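Local structure of HI1317 (Haemophilus influenzae, 1JOV) at residues A[77-82]-A[88-93]; A[73-78]-A[123-128]; A[249-254]-A[260-265]. The protein probably interconverts the alpha and beta anomers of D-glucose 6-phosphate and belongs to the glucose-6-phosphate 1-epimerase family. All coordinates share one frame; numbering follows the deposited sequence.

How the contacts relate
Contacts 1 and 2 start from the same stretch of chain, and contact 3 comes after both have closed. Contacts 1 and 2 share Tyr77 and Pro78, and their centres lie about 11 Å apart: strand 75-76 packs inward on strand 121-129 (contact 2), and the chain beyond it folds back on itself in the loop of contact 1. In contact 3 strand 244-251 meets strand 261-268; its centre is about 10 Å from that of contact 2, without touching it, and about 14 Å from that of contact 1, which it touches through Phe80 and Ile252. Contacts 2 and 3 both lie where the seven- and eight-stranded sheets face each other, and the loop of contact 1 lies near the predicted active-site residues His150 and Glu248.

Contact 1: A[77-82]-A[88-93]. With SO4 (sulfate ion), chain B.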
ATOM      1  N   TYR A  77       4.981   0.721 -10.244  1.00 18.44           N
ATOM      2  CA  TYR A  77       4.579   1.207 -11.554  1.00 18.17           C
ATOM      3  C   TYR A  77       5.794   1.795 -12.235  1.00 18.65           C
ATOM      4  O   TYR A  77       6.543   2.473 -11.521  1.00 18.72           O
ATOM      5  CB  TYR A  77       3.523   2.324 -11.323  1.00 16.21           C
ATOM      6  CG  TYR A  77       3.152   3.054 -12.557  1.00 17.63           C
ATOM      7  CD1 TYR A  77       2.166   2.560 -13.440  1.00 18.25           C
ATOM      8  CD2 TYR A  77       3.728   4.281 -12.853  1.00 22.57           C
ATOM      9  CE1 TYR A  77       1.797   3.318 -14.545  1.00 19.97           C
ATOM     10  CE2 TYR A  77       3.397   4.990 -13.936  1.00 18.22           C
ATOM     11  CZ  TYR A  77       2.388   4.521 -14.840  1.00 24.50           C
ATOM     12  OH  TYR A  77       2.032   5.249 -15.979  1.00 26.50           O
ATOM     13  N   PRO A  78       5.975   1.586 -13.540  1.00 19.09           N
ATOM     14  CA  PRO A  78       5.069   0.869 -14.475  1.00 17.96           C
ATOM     15  C   PRO A  78       5.413  -0.588 -14.734  1.00 19.08           C
ATOM     16  O   PRO A  78       4.937  -1.172 -15.719  1.00 20.37           O
ATOM     17  CB  PRO A  78       5.232   1.692 -15.770  1.00 19.60           C
ATOM     18  CG  PRO A  78       6.787   2.066 -15.775  1.00 20.13           C
ATOM     19  CD  PRO A  78       7.053   2.272 -14.277  1.00 21.69           C
ATOM     20  N   TRP A  79       6.279  -1.155 -13.915  1.00 22.09           N
ATOM     21  CA  TRP A  79       6.571  -2.576 -13.983  1.00 23.22           C
ATOM     22  C   TRP A  79       6.514  -3.084 -12.550  1.00 19.53           C
ATOM     23  O   TRP A  79       6.720  -2.309 -11.612  1.00 19.91           O
ATOM     24  CB  TRP A  79       7.958  -2.954 -14.615  1.00 17.65           C
ATOM     25  CG  TRP A  79       9.223  -2.475 -13.926  1.00 22.80           C
ATOM     26  CD1 TRP A  79      10.022  -3.147 -12.989  1.00 22.20           C
ATOM     27  CD2 TRP A  79       9.897  -1.267 -14.238  1.00 20.39           C
ATOM     28  NE1 TRP A  79      11.115  -2.364 -12.700  1.00 25.50           N
ATOM     29  CE2 TRP A  79      11.065  -1.217 -13.460  1.00 27.70           C
ATOM     30  CE3 TRP A  79       9.634  -0.192 -15.125  1.00 18.74           C
ATOM     31  CZ2 TRP A  79      11.945  -0.134 -13.525  1.00 22.76           C
ATOM     32  CZ3 TRP A  79      10.488   0.874 -15.142  1.00 33.47           C
ATOM     33  CH2 TRP A  79      11.640   0.891 -14.367  1.00 24.51           C
ATOM     34  N   PHE A  80       6.316  -4.405 -12.414  1.00 19.46           N
ATOM     35  CA  PHE A  80       6.159  -5.077 -11.148  1.00 18.03           C
ATOM     36  C   PHE A  80       7.344  -5.969 -10.860  1.00 23.67           C
ATOM     37  O   PHE A  80       7.769  -6.739 -11.736  1.00 25.43           O
ATOM     38  CB  PHE A  80       4.883  -5.939 -11.133  1.00 24.24           C
ATOM     39  CG  PHE A  80       4.622  -6.609  -9.809  1.00 21.08           C
ATOM     40  CD1 PHE A  80       4.105  -5.875  -8.747  1.00 22.47           C
ATOM     41  CD2 PHE A  80       4.868  -7.978  -9.586  1.00 22.27           C
ATOM     42  CE1 PHE A  80       3.907  -6.445  -7.469  1.00 26.54           C
ATOM     43  CE2 PHE A  80       4.622  -8.556  -8.335  1.00 29.93           C
ATOM     44  CZ  PHE A  80       4.129  -7.778  -7.289  1.00 21.41           C
ATOM     45  N   GLY A  81       7.867  -5.823  -9.640  1.00 27.25           N
ATOM     46  CA  GLY A  81       8.955  -6.683  -9.167  1.00 27.47           C
ATOM     47  C   GLY A  81      10.265  -6.449  -9.862  1.00 29.70           C
ATOM     48  O   GLY A  81      10.526  -5.376 -10.380  1.00 24.68           O
ATOM     49  N   GLY A  82      11.099  -7.489  -9.870  1.00 29.13           N
ATOM     50  CA  GLY A  82      12.432  -7.326 -10.423  1.00 36.38           C
ATOM     51  C   GLY A  82      12.482  -7.669 -11.903  1.00 36.66           C
ATOM     52  O   GLY A  82      13.514  -8.114 -12.392  1.00 30.88           O
ATOM     53  N   HIS A  88      10.151  -2.810  -9.081  1.00 21.28           N
ATOM     54  CA  HIS A  88       8.864  -2.106  -8.877  1.00 25.54           C
ATOM     55  C   HIS A  88       8.738  -0.766  -9.512  1.00 29.35           C
ATOM     56  O   HIS A  88       7.796  -0.011  -9.173  1.00 23.86           O
ATOM     57  CB  HIS A  88       8.517  -2.033  -7.396  1.00 23.14           C
ATOM     58  CG  HIS A  88       8.151  -3.345  -6.839  1.00 23.55           C
ATOM     59  ND1 HIS A  88       7.224  -4.200  -7.407  1.00 31.73           N
ATOM     60  CD2 HIS A  88       8.607  -3.969  -5.728  1.00 19.46           C
ATOM     61  CE1 HIS A  88       7.131  -5.290  -6.661  1.00 25.28           C
ATOM     62  NE2 HIS A  88       7.978  -5.170  -5.644  1.00 28.20           N
ATOM     63  N   GLY A  89       9.646  -0.419 -10.432  1.00 22.49           N
ATOM     64  CA  GLY A  89       9.466   0.810 -11.186  1.00 19.33           C
ATOM     65  C   GLY A  89       9.886   2.083 -10.453  1.00 21.66           C
ATOM     66  O   GLY A  89      10.598   1.998  -9.457  1.00 25.54           O
ATOM     67  N   THR A  90       9.482   3.258 -10.978  1.00 19.66           N
ATOM     68  CA  THR A  90      10.036   4.505 -10.476  1.00 19.16           C
ATOM     69  C   THR A  90       9.035   5.319  -9.701  1.00 23.11           C
ATOM     70  O   THR A  90       9.379   6.297  -9.038  1.00 22.32           O
ATOM     71  CB  THR A  90      10.538   5.367 -11.676  1.00 25.19           C
ATOM     72  OG1 THR A  90       9.450   5.569 -12.596  1.00 26.77           O
ATOM     73  CG2 THR A  90      11.606   4.603 -12.580  1.00 27.11           C
ATOM     74  N   ALA A  91       7.783   4.943  -9.781  1.00 18.26           N
ATOM     75  CA  ALA A  91       6.799   5.719  -9.083  1.00 19.36           C
ATOM     76  C   ALA A  91       7.092   5.928  -7.574  1.00 14.30           C
ATOM     77  O   ALA A  91       6.852   7.002  -7.042  1.00 17.03           O
ATOM     78  CB  ALA A  91       5.426   5.066  -9.235  1.00 19.43           C
ATOM     79  N   ARG A  92       7.607   4.903  -6.924  1.00 14.91           N
ATOM     80  CA  ARG A  92       7.659   4.942  -5.483  1.00 13.97           C
ATOM     81  C   ARG A  92       8.932   5.688  -4.960  1.00 23.10           C
ATOM     82  O   ARG A  92       9.063   5.893  -3.751  1.00 20.83           O
ATOM     83  CB  ARG A  92       7.650   3.511  -4.968  1.00 15.72           C
ATOM     84  CG  ARG A  92       8.933   2.685  -5.301  1.00 20.31           C
ATOM     85  CD  ARG A  92       8.802   1.319  -4.716  1.00 18.18           C
ATOM     86  NE  ARG A  92       9.991   0.504  -5.071  1.00 21.36           N
ATOM     87  CZ  ARG A  92      10.443  -0.556  -4.398  1.00 23.33           C
ATOM     88  NH1 ARG A  92       9.841  -1.006  -3.334  1.00 26.19           N
ATOM     89  NH2 ARG A  92      11.531  -1.218  -4.895  1.00 25.22           N
ATOM     90  N   ILE A  93       9.794   6.010  -5.909  1.00 18.14           N
ATOM     91  CA  ILE A  93      11.013   6.791  -5.651  1.00 21.50           C
ATOM     92  C   ILE A  93      11.085   8.200  -6.201  1.00 27.92           C
ATOM     93  O   ILE A  93      12.166   8.811  -6.205  1.00 27.59           O
ATOM     94  CB  ILE A  93      12.234   5.987  -6.090  1.00 19.51           C
ATOM     95  CG1 ILE A  93      12.168   5.603  -7.528  1.00 21.91           C
ATOM     96  CG2 ILE A  93      12.337   4.873  -5.141  1.00 26.82           C
ATOM     97  CD1 ILE A  93      13.606   5.044  -8.138  1.00 30.62           C
TER
HETATM   98  S   SO4 B 280      12.057  -4.007  -2.492  1.00 53.11           S
HETATM   99  O1  SO4 B 280      11.011  -3.220  -1.867  1.00 39.79           O
HETATM  100  O2  SO4 B 280      11.386  -4.899  -3.387  1.00 43.29           O
HETATM  101  O3  SO4 B 280      12.856  -4.764  -1.502  1.00 45.87           O
HETATM  102  O4  SO4 B 280      12.996  -3.127  -3.134  1.00 39.75           O
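His88 turns its CG beside its own backbone N (chi1 -70°), while Phe80 has CG opposite its backbone N and next to the carbonyl carbon (chi1 -177°), and the two side chains lie next to each other with their ends on the same side. The imidazole edge meets the phenyl face in a T-shaped pair, planes 64° apart and centroids 4.9 Å from each other. His88 CE1 makes the closest approach, 3.5 Å from Phe80 CE1. One imidazole face also receives a CH-pi contact from Gly81 CA, 3.7 Å from the ring centroid. Further along, Gly89 CA sits almost squarely over the six-membered ring of Trp79, 3.5 Å from its centroid.

Backbone bonds hold this doubled-back loop at both ends. His88 N donates to Gly81 O (2.9 Å), and Tyr77 N donates to His88 O (3.1 Å). Tyr77 O accepts a nearly straight bond from Ala91 N (3.3 Å) and a weak, bent one from Thr90 N. The extended Arg92 chain carries its guanidinium across His88 CB to a sulfate ion, probably from the crystallisation liquor, where NH1 reaches O1 at 2.9 Å and NH2 binds O4; Arg70 binds the same ion. Phe80 lies close to Glu248 and the His88 ring meets that of His150, both predicted catalytic residues. The arrangement is consistent with an epimerase active site whose arginine-bound sulfate may mark where a sugar phosphate binds.

Contact 2: A[73-78]-A[123-128]; sequences VPICYP and AKVSMV
Tyr77 OH is held by a hydrogen bond with His139 ND1, and this polar tether fixes the far end of a ring that Ala123 approaches. No hydrogen bond links 73-78 to 123-128 directly; the two meet through carbon alone. Tyr77 CE2 lies 4.3 Å from Ala123 CB, the methyl coming at the ring obliquely. With its CG turned beside the carbonyl carbon (chi1 172°), the tyrosine carries its ring from the loop toward the strand. Pro78, joined to it by a cis peptide bond, lays its CB over the centre of one ring face, 3.8 Å above the plane. The cis bond is consistent with the proline folding back over the ring before it, so the ring has the proline over one face and a hydrogen bond at its hydroxyl.

The second meeting point is aliphatic. Ile75 and Val125 reach for each other tip to tip, with Ile75 CD1 4.1 Å from Val125 CG2. The Val125 methyl that does the touching is the one lying beside its backbone N, while CG1 turns along the strand, where Met127 CE approaches it at 3.9 Å. The CA atoms of Ile75 and Val125 stay 9.1 Å apart, a spacing bridged by side chains of facing layers rather than by neighbouring strands of one sheet.

All four touching residues are buried. Strand 75-76 is an outermost strand of the seven-stranded antiparallel sheet, hydrogen-bonded to strand 145-154, whereas strand 121-129 runs within the eight-stranded sheet between 107-115 and 133-139. Phe137 of strand 133-139 touches Ile75, Tyr77 and Ala123, and Leu149 of strand 145-154 packs on Ile75.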
ATOM      1  N   VAL A  73       1.650   1.912   1.579  1.00 16.08           N
ATOM      2  CA  VAL A  73       1.131   1.394   0.317  1.00 17.74           C
ATOM      3  C   VAL A  73       1.954   1.918  -0.822  1.00 14.18           C
ATOM      4  O   VAL A  73       1.658   2.853  -1.492  1.00 13.93           O
ATOM      5  CB  VAL A  73      -0.360   1.858   0.123  1.00 17.12           C
ATOM      6  CG1 VAL A  73      -0.893   1.180  -1.123  1.00 18.71           C
ATOM      7  CG2 VAL A  73      -1.140   1.500   1.344  1.00 19.53           C
ATOM      8  N   PRO A  74       3.123   1.328  -1.061  1.00 15.57           N
ATOM      9  CA  PRO A  74       3.990   1.738  -2.163  1.00 16.56           C
ATOM     10  C   PRO A  74       3.227   1.484  -3.477  1.00 19.70           C
ATOM     11  O   PRO A  74       2.481   0.489  -3.613  1.00 17.13           O
ATOM     12  CB  PRO A  74       5.176   0.731  -2.168  1.00 19.12           C
ATOM     13  CG  PRO A  74       5.105   0.081  -0.769  1.00 20.63           C
ATOM     14  CD  PRO A  74       3.572   0.148  -0.279  1.00 15.76           C
ATOM     15  N   ILE A  75       3.446   2.349  -4.403  1.00 18.31           N
ATOM     16  CA  ILE A  75       2.881   2.249  -5.751  1.00 15.23           C
ATOM     17  C   ILE A  75       3.906   1.628  -6.679  1.00 17.44           C
ATOM     18  O   ILE A  75       4.971   2.280  -6.857  1.00 17.71           O
ATOM     19  CB  ILE A  75       2.532   3.705  -6.240  1.00 19.27           C
ATOM     20  CG1 ILE A  75       1.567   4.520  -5.307  1.00 19.19           C
ATOM     21  CG2 ILE A  75       2.009   3.721  -7.708  1.00 19.80           C
ATOM     22  CD1 ILE A  75       0.277   3.815  -5.215  1.00 23.19           C
ATOM     23  N   CYS A  76       3.694   0.377  -7.080  1.00 17.17           N
ATOM     24  CA  CYS A  76       4.640  -0.242  -8.041  1.00 14.99           C
ATOM     25  C   CYS A  76       4.169   0.077  -9.447  1.00 18.51           C
ATOM     26  O   CYS A  76       3.017  -0.273  -9.760  1.00 18.52           O
ATOM     27  CB  CYS A  76       4.636  -1.747  -7.789  1.00 18.45           C
ATOM     28  SG  CYS A  76       4.899  -2.147  -6.042  1.00 22.27           S
ATOM     29  N   TYR A  77       4.981   0.721 -10.244  1.00 18.44           N
ATOM     30  CA  TYR A  77       4.579   1.207 -11.554  1.00 18.17           C
ATOM     31  C   TYR A  77       5.794   1.795 -12.235  1.00 18.65           C
ATOM     32  O   TYR A  77       6.543   2.473 -11.521  1.00 18.72           O
ATOM     33  CB  TYR A  77       3.523   2.324 -11.323  1.00 16.21           C
ATOM     34  CG  TYR A  77       3.152   3.054 -12.557  1.00 17.63           C
ATOM     35  CD1 TYR A  77       2.166   2.560 -13.440  1.00 18.25           C
ATOM     36  CD2 TYR A  77       3.728   4.281 -12.853  1.00 22.57           C
ATOM     37  CE1 TYR A  77       1.797   3.318 -14.545  1.00 19.97           C
ATOM     38  CE2 TYR A  77       3.397   4.990 -13.936  1.00 18.22           C
ATOM     39  CZ  TYR A  77       2.388   4.521 -14.840  1.00 24.50           C
ATOM     40  OH  TYR A  77       2.032   5.249 -15.979  1.00 26.50           O
ATOM     41  N   PRO A  78       5.975   1.586 -13.540  1.00 19.09           N
ATOM     42  CA  PRO A  78       5.069   0.869 -14.475  1.00 17.96           C
ATOM     43  C   PRO A  78       5.413  -0.588 -14.734  1.00 19.08           C
ATOM     44  O   PRO A  78       4.937  -1.172 -15.719  1.00 20.37           O
ATOM     45  CB  PRO A  78       5.232   1.692 -15.770  1.00 19.60           C
ATOM     46  CG  PRO A  78       6.787   2.066 -15.775  1.00 20.13           C
ATOM     47  CD  PRO A  78       7.053   2.272 -14.277  1.00 21.69           C
ATOM     48  N   ALA A 123       0.580   9.957 -13.900  1.00 15.05           N
ATOM     49  CA  ALA A 123      -0.270   9.080 -13.063  1.00 12.74           C
ATOM     50  C   ALA A 123      -0.914   9.945 -11.990  1.00 13.36           C
ATOM     51  O   ALA A 123      -0.490  11.081 -11.676  1.00 16.94           O
ATOM     52  CB  ALA A 123       0.551   7.904 -12.429  1.00 16.08           C
ATOM     53  N   LYS A 124      -1.943   9.382 -11.410  0.70 15.08           N
ATOM     54  CA  LYS A 124      -2.666  10.065 -10.354  0.70 12.68           C
ATOM     55  C   LYS A 124      -2.911   9.103  -9.175  0.70 16.03           C
ATOM     56  O   LYS A 124      -3.017   7.902  -9.404  0.70 20.19           O
ATOM     57  CB  LYS A 124      -3.976  10.616 -10.911  0.70 17.86           C
ATOM     58  CG  LYS A 124      -4.809  11.455  -9.942  0.70 20.74           C
ATOM     59  CD  LYS A 124      -5.887  12.223 -10.673  0.70 19.07           C
ATOM     60  CE  LYS A 124      -6.871  11.302 -11.385  0.70 24.44           C
ATOM     61  NZ  LYS A 124      -8.055  12.039 -11.899  0.70 27.78           N
ATOM     62  N   VAL A 125      -3.021   9.570  -7.966  1.00 14.03           N
ATOM     63  CA  VAL A 125      -3.494   8.715  -6.865  1.00 13.43           C
ATOM     64  C   VAL A 125      -4.514   9.516  -6.102  1.00 18.70           C
ATOM     65  O   VAL A 125      -4.278  10.682  -5.758  1.00 17.69           O
ATOM     66  CB  VAL A 125      -2.375   8.288  -5.887  1.00 15.30           C
ATOM     67  CG1 VAL A 125      -2.973   7.741  -4.609  1.00 18.96           C
ATOM     68  CG2 VAL A 125      -1.458   7.255  -6.535  1.00 15.47           C
ATOM     69  N   SER A 126      -5.661   8.888  -5.817  1.00 16.12           N
ATOM     70  CA  SER A 126      -6.584   9.562  -4.923  1.00 15.80           C
ATOM     71  C   SER A 126      -6.745   8.727  -3.665  1.00 17.78           C
ATOM     72  O   SER A 126      -6.719   7.514  -3.685  1.00 18.51           O
ATOM     73  CB  SER A 126      -8.035   9.717  -5.508  1.00 19.48           C
ATOM     74  OG  SER A 126      -8.602   8.454  -5.811  1.00 21.01           O
ATOM     75  N   MET A 127      -7.023   9.395  -2.561  1.00 15.60           N
ATOM     76  CA  MET A 127      -7.254   8.704  -1.315  1.00 17.11           C
ATOM     77  C   MET A 127      -8.477   9.328  -0.645  1.00 19.24           C
ATOM     78  O   MET A 127      -8.502  10.523  -0.512  1.00 22.00           O
ATOM     79  CB  MET A 127      -6.056   8.850  -0.353  1.00 20.38           C
ATOM     80  CG  MET A 127      -4.745   8.315  -1.019  1.00 20.35           C
ATOM     81  SD  MET A 127      -3.367   8.563   0.179  1.00 17.97           S
ATOM     82  CE  MET A 127      -1.978   8.079  -0.888  1.00 17.78           C
ATOM     83  N   VAL A 128      -9.475   8.524  -0.283  1.00 21.11           N
ATOM     84  CA  VAL A 128     -10.691   8.997   0.324  1.00 21.10           C
ATOM     85  C   VAL A 128     -10.792   8.336   1.712  1.00 17.12           C
ATOM     86  O   VAL A 128     -10.837   7.120   1.825  1.00 20.78           O
ATOM     87  CB  VAL A 128     -11.958   8.670  -0.525  1.00 23.46           C
ATOM     88  CG1 VAL A 128     -13.203   9.263   0.132  1.00 27.58           C
ATOM     89  CG2 VAL A 128     -11.803   9.177  -1.947  1.00 23.73           C
TER

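Contact 3: A[249-254]-A[260-265]; sequences TARIHH and ESLSVE
Arg251 leaves strand 249-251 with its CB directed toward 260-265, and its CG comes to rest 3.8 Å from Leu262 CD1 as the two side chains run alongside in opposite senses. Bends at chi2 (-80°) and chi3 then curl the chain back on its own segment. NE donates to His254 O at 2.9 Å, the oxygen lying in the guanidinium plane, while His254 CD2 sits over one face, toward its rim. NH1 binds Asn219 O. NH2 forms a salt bridge with Glu260 OE1 (3.1 Å), the guanidinium and carboxylate planes standing 77° apart, and also bonds Leu255 O.

The chain turns a corner at 252-254, so strands 249-251 and 261-265, antiparallel to within 14° and 7.3 Å apart at their axes, belong to different sheets of the beta-supersandwich of the galactose mutarotase-like fold. Side chains fill the interval between them. Leu262 CD1 also lies 3.7 Å from Thr249 O, and Thr249 OG1, hydrogen-bonded to His217, packs 3.4 Å from Val264 CB. At the outer end a water donates to Glu260 OE2 and bonds His254 NE2, while Glu257 N holds Glu260 OE1.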
ATOM      1  N   THR A 249      -2.963  -5.332  -4.188  1.00 18.71           N
ATOM      2  CA  THR A 249      -3.964  -5.143  -5.260  1.00 22.08           C
ATOM      3  C   THR A 249      -3.171  -4.999  -6.566  1.00 19.82           C
ATOM      4  O   THR A 249      -2.382  -4.043  -6.659  1.00 21.17           O
ATOM      5  CB  THR A 249      -4.749  -3.884  -5.014  1.00 21.90           C
ATOM      6  OG1 THR A 249      -5.297  -3.893  -3.681  1.00 20.41           O
ATOM      7  CG2 THR A 249      -5.884  -3.772  -6.020  1.00 20.72           C
ATOM      8  N   ALA A 250      -3.309  -5.868  -7.571  1.00 20.28           N
ATOM      9  CA  ALA A 250      -2.352  -5.794  -8.651  1.00 18.78           C
ATOM     10  C   ALA A 250      -2.873  -6.037 -10.078  1.00 26.50           C
ATOM     11  O   ALA A 250      -3.882  -6.670 -10.245  1.00 22.08           O
ATOM     12  CB  ALA A 250      -1.243  -6.798  -8.467  1.00 20.60           C
ATOM     13  N   ARG A 251      -2.165  -5.489 -11.046  1.00 20.16           N
ATOM     14  CA  ARG A 251      -2.435  -5.633 -12.475  1.00 19.50           C
ATOM     15  C   ARG A 251      -1.072  -6.047 -12.995  1.00 17.02           C
ATOM     16  O   ARG A 251      -0.245  -5.191 -13.390  1.00 20.30           O
ATOM     17  CB  ARG A 251      -2.999  -4.351 -13.089  1.00 20.99           C
ATOM     18  CG  ARG A 251      -4.495  -4.132 -12.740  1.00 20.57           C
ATOM     19  CD  ARG A 251      -5.401  -5.032 -13.692  1.00 21.27           C
ATOM     20  NE  ARG A 251      -5.501  -4.457 -15.034  1.00 21.83           N
ATOM     21  CZ  ARG A 251      -6.389  -3.582 -15.378  1.00 19.76           C
ATOM     22  NH1 ARG A 251      -7.188  -3.171 -14.526  1.00 23.62           N
ATOM     23  NH2 ARG A 251      -6.433  -3.073 -16.619  1.00 23.77           N
ATOM     24  N   ILE A 252      -0.834  -7.356 -12.997  1.00 20.59           N
ATOM     25  CA  ILE A 252       0.461  -7.879 -13.383  1.00 20.20           C
ATOM     26  C   ILE A 252       0.425  -8.496 -14.795  1.00 21.68           C
ATOM     27  O   ILE A 252       1.331  -8.228 -15.632  1.00 24.29           O
ATOM     28  CB  ILE A 252       0.951  -8.942 -12.330  1.00 23.81           C
ATOM     29  CG1 ILE A 252       1.290  -8.301 -10.970  1.00 20.94           C
ATOM     30  CG2 ILE A 252       2.129  -9.677 -12.806  1.00 22.38           C
ATOM     31  CD1 ILE A 252       1.381  -9.274  -9.810  1.00 22.17           C
ATOM     32  N   HIS A 253      -0.574  -9.379 -14.988  1.00 20.24           N
ATOM     33  CA  HIS A 253      -0.690 -10.052 -16.307  1.00 23.21           C
ATOM     34  C   HIS A 253      -1.781  -9.394 -17.178  1.00 23.11           C
ATOM     35  O   HIS A 253      -1.752  -9.591 -18.402  1.00 26.56           O
ATOM     36  CB  HIS A 253      -1.005 -11.548 -16.111  1.00 20.83           C
ATOM     37  CG  HIS A 253       0.022 -12.278 -15.319  1.00 21.26           C
ATOM     38  ND1 HIS A 253       1.357 -12.217 -15.651  1.00 34.51           N
ATOM     39  CD2 HIS A 253      -0.058 -12.979 -14.172  1.00 32.55           C
ATOM     40  CE1 HIS A 253       2.053 -12.904 -14.765  1.00 39.62           C
ATOM     41  NE2 HIS A 253       1.220 -13.392 -13.866  1.00 30.51           N
ATOM     42  N   HIS A 254      -2.681  -8.645 -16.585  1.00 20.47           N
ATOM     43  CA  HIS A 254      -3.662  -7.876 -17.325  1.00 20.31           C
ATOM     44  C   HIS A 254      -3.118  -6.468 -17.221  1.00 24.86           C
ATOM     45  O   HIS A 254      -3.173  -5.863 -16.167  1.00 22.19           O
ATOM     46  CB  HIS A 254      -5.068  -8.022 -16.766  1.00 26.95           C
ATOM     47  CG  HIS A 254      -6.127  -7.257 -17.610  1.00 27.83           C
ATOM     48  ND1 HIS A 254      -6.062  -7.196 -18.992  1.00 34.41           N
ATOM     49  CD2 HIS A 254      -7.207  -6.534 -17.246  1.00 28.15           C
ATOM     50  CE1 HIS A 254      -7.055  -6.460 -19.436  1.00 29.49           C
ATOM     51  NE2 HIS A 254      -7.762  -6.036 -18.410  1.00 30.94           N
ATOM     52  N   GLU A 260      -7.017   3.851 -17.290  1.00 17.36           N
ATOM     53  CA  GLU A 260      -7.549   2.787 -16.475  1.00 17.59           C
ATOM     54  C   GLU A 260      -7.042   2.882 -15.042  1.00 22.59           C
ATOM     55  O   GLU A 260      -5.937   3.354 -14.811  1.00 24.54           O
ATOM     56  CB  GLU A 260      -7.241   1.438 -17.040  1.00 23.10           C
ATOM     57  CG  GLU A 260      -7.866   1.217 -18.457  1.00 23.88           C
ATOM     58  CD  GLU A 260      -7.737  -0.211 -18.942  1.00 35.77           C
ATOM     59  OE1 GLU A 260      -6.698  -0.855 -18.728  1.00 28.15           O
ATOM     60  OE2 GLU A 260      -8.684  -0.744 -19.507  1.00 32.77           O
ATOM     61  N   SER A 261      -7.858   2.578 -14.087  1.00 21.24           N
ATOM     62  CA  SER A 261      -7.413   2.604 -12.722  1.00 26.29           C
ATOM     63  C   SER A 261      -7.493   1.276 -12.003  1.00 25.12           C
ATOM     64  O   SER A 261      -8.126   0.304 -12.516  1.00 21.22           O
ATOM     65  CB  SER A 261      -8.235   3.638 -11.974  1.00 30.22           C
ATOM     66  OG  SER A 261      -9.559   3.212 -12.062  1.00 30.20           O
ATOM     67  N   LEU A 262      -6.900   1.196 -10.815  1.00 20.64           N
ATOM     68  CA  LEU A 262      -7.065   0.046  -9.993  1.00 21.71           C
ATOM     69  C   LEU A 262      -7.132   0.621  -8.588  1.00 24.56           C
ATOM     70  O   LEU A 262      -6.478   1.617  -8.280  1.00 20.04           O
ATOM     71  CB  LEU A 262      -5.982  -1.002 -10.226  1.00 29.17           C
ATOM     72  CG  LEU A 262      -4.653  -0.872  -9.457  1.00 21.10           C
ATOM     73  CD1 LEU A 262      -3.860  -2.166  -9.538  1.00 22.76           C
ATOM     74  CD2 LEU A 262      -3.825   0.289 -10.007  1.00 24.86           C
ATOM     75  N   SER A 263      -7.945   0.011  -7.725  1.00 21.19           N
ATOM     76  CA  SER A 263      -8.029   0.549  -6.403  1.00 20.49           C
ATOM     77  C   SER A 263      -8.341  -0.482  -5.364  1.00 20.90           C
ATOM     78  O   SER A 263      -8.636  -1.634  -5.688  1.00 22.50           O
ATOM     79  CB  SER A 263      -9.111   1.619  -6.348  1.00 23.67           C
ATOM     80  OG  SER A 263     -10.395   1.064  -6.575  1.00 27.09           O
ATOM     81  N   VAL A 264      -8.287  -0.048  -4.107  1.00 19.00           N
ATOM     82  CA  VAL A 264      -8.625  -0.891  -2.957  1.00 19.24           C
ATOM     83  C   VAL A 264      -9.327  -0.043  -1.911  1.00 21.45           C
ATOM     84  O   VAL A 264      -9.000   1.130  -1.672  1.00 20.31           O
ATOM     85  CB  VAL A 264      -7.389  -1.599  -2.354  1.00 20.38           C
ATOM     86  CG1 VAL A 264      -6.423  -0.585  -1.773  1.00 18.40           C
ATOM     87  CG2 VAL A 264      -7.813  -2.628  -1.306  1.00 23.57           C
ATOM     88  N   GLU A 265     -10.282  -0.673  -1.330  1.00 24.79           N
ATOM     89  CA  GLU A 265     -11.016  -0.074  -0.228  1.00 26.23           C
ATOM     90  C   GLU A 265     -10.731  -0.920   1.023  1.00 26.37           C
ATOM     91  O   GLU A 265     -11.019  -2.117   1.074  1.00 27.03           O
ATOM     92  CB  GLU A 265     -12.556  -0.074  -0.502  1.00 26.43           C
ATOM     93  CG  GLU A 265     -13.366   0.582   0.587  1.00 35.41           C
ATOM     94  CD  GLU A 265     -14.909   0.414   0.413  1.00 32.00           C
ATOM     95  OE1 GLU A 265     -15.501   1.219  -0.341  1.00 50.34           O
ATOM     96  OE2 GLU A 265     -15.492  -0.508   1.050  1.00 58.02           O
TER
HETATM   97  O   HOH W   1      -9.170  -3.656 -18.970  1.00 35.29           O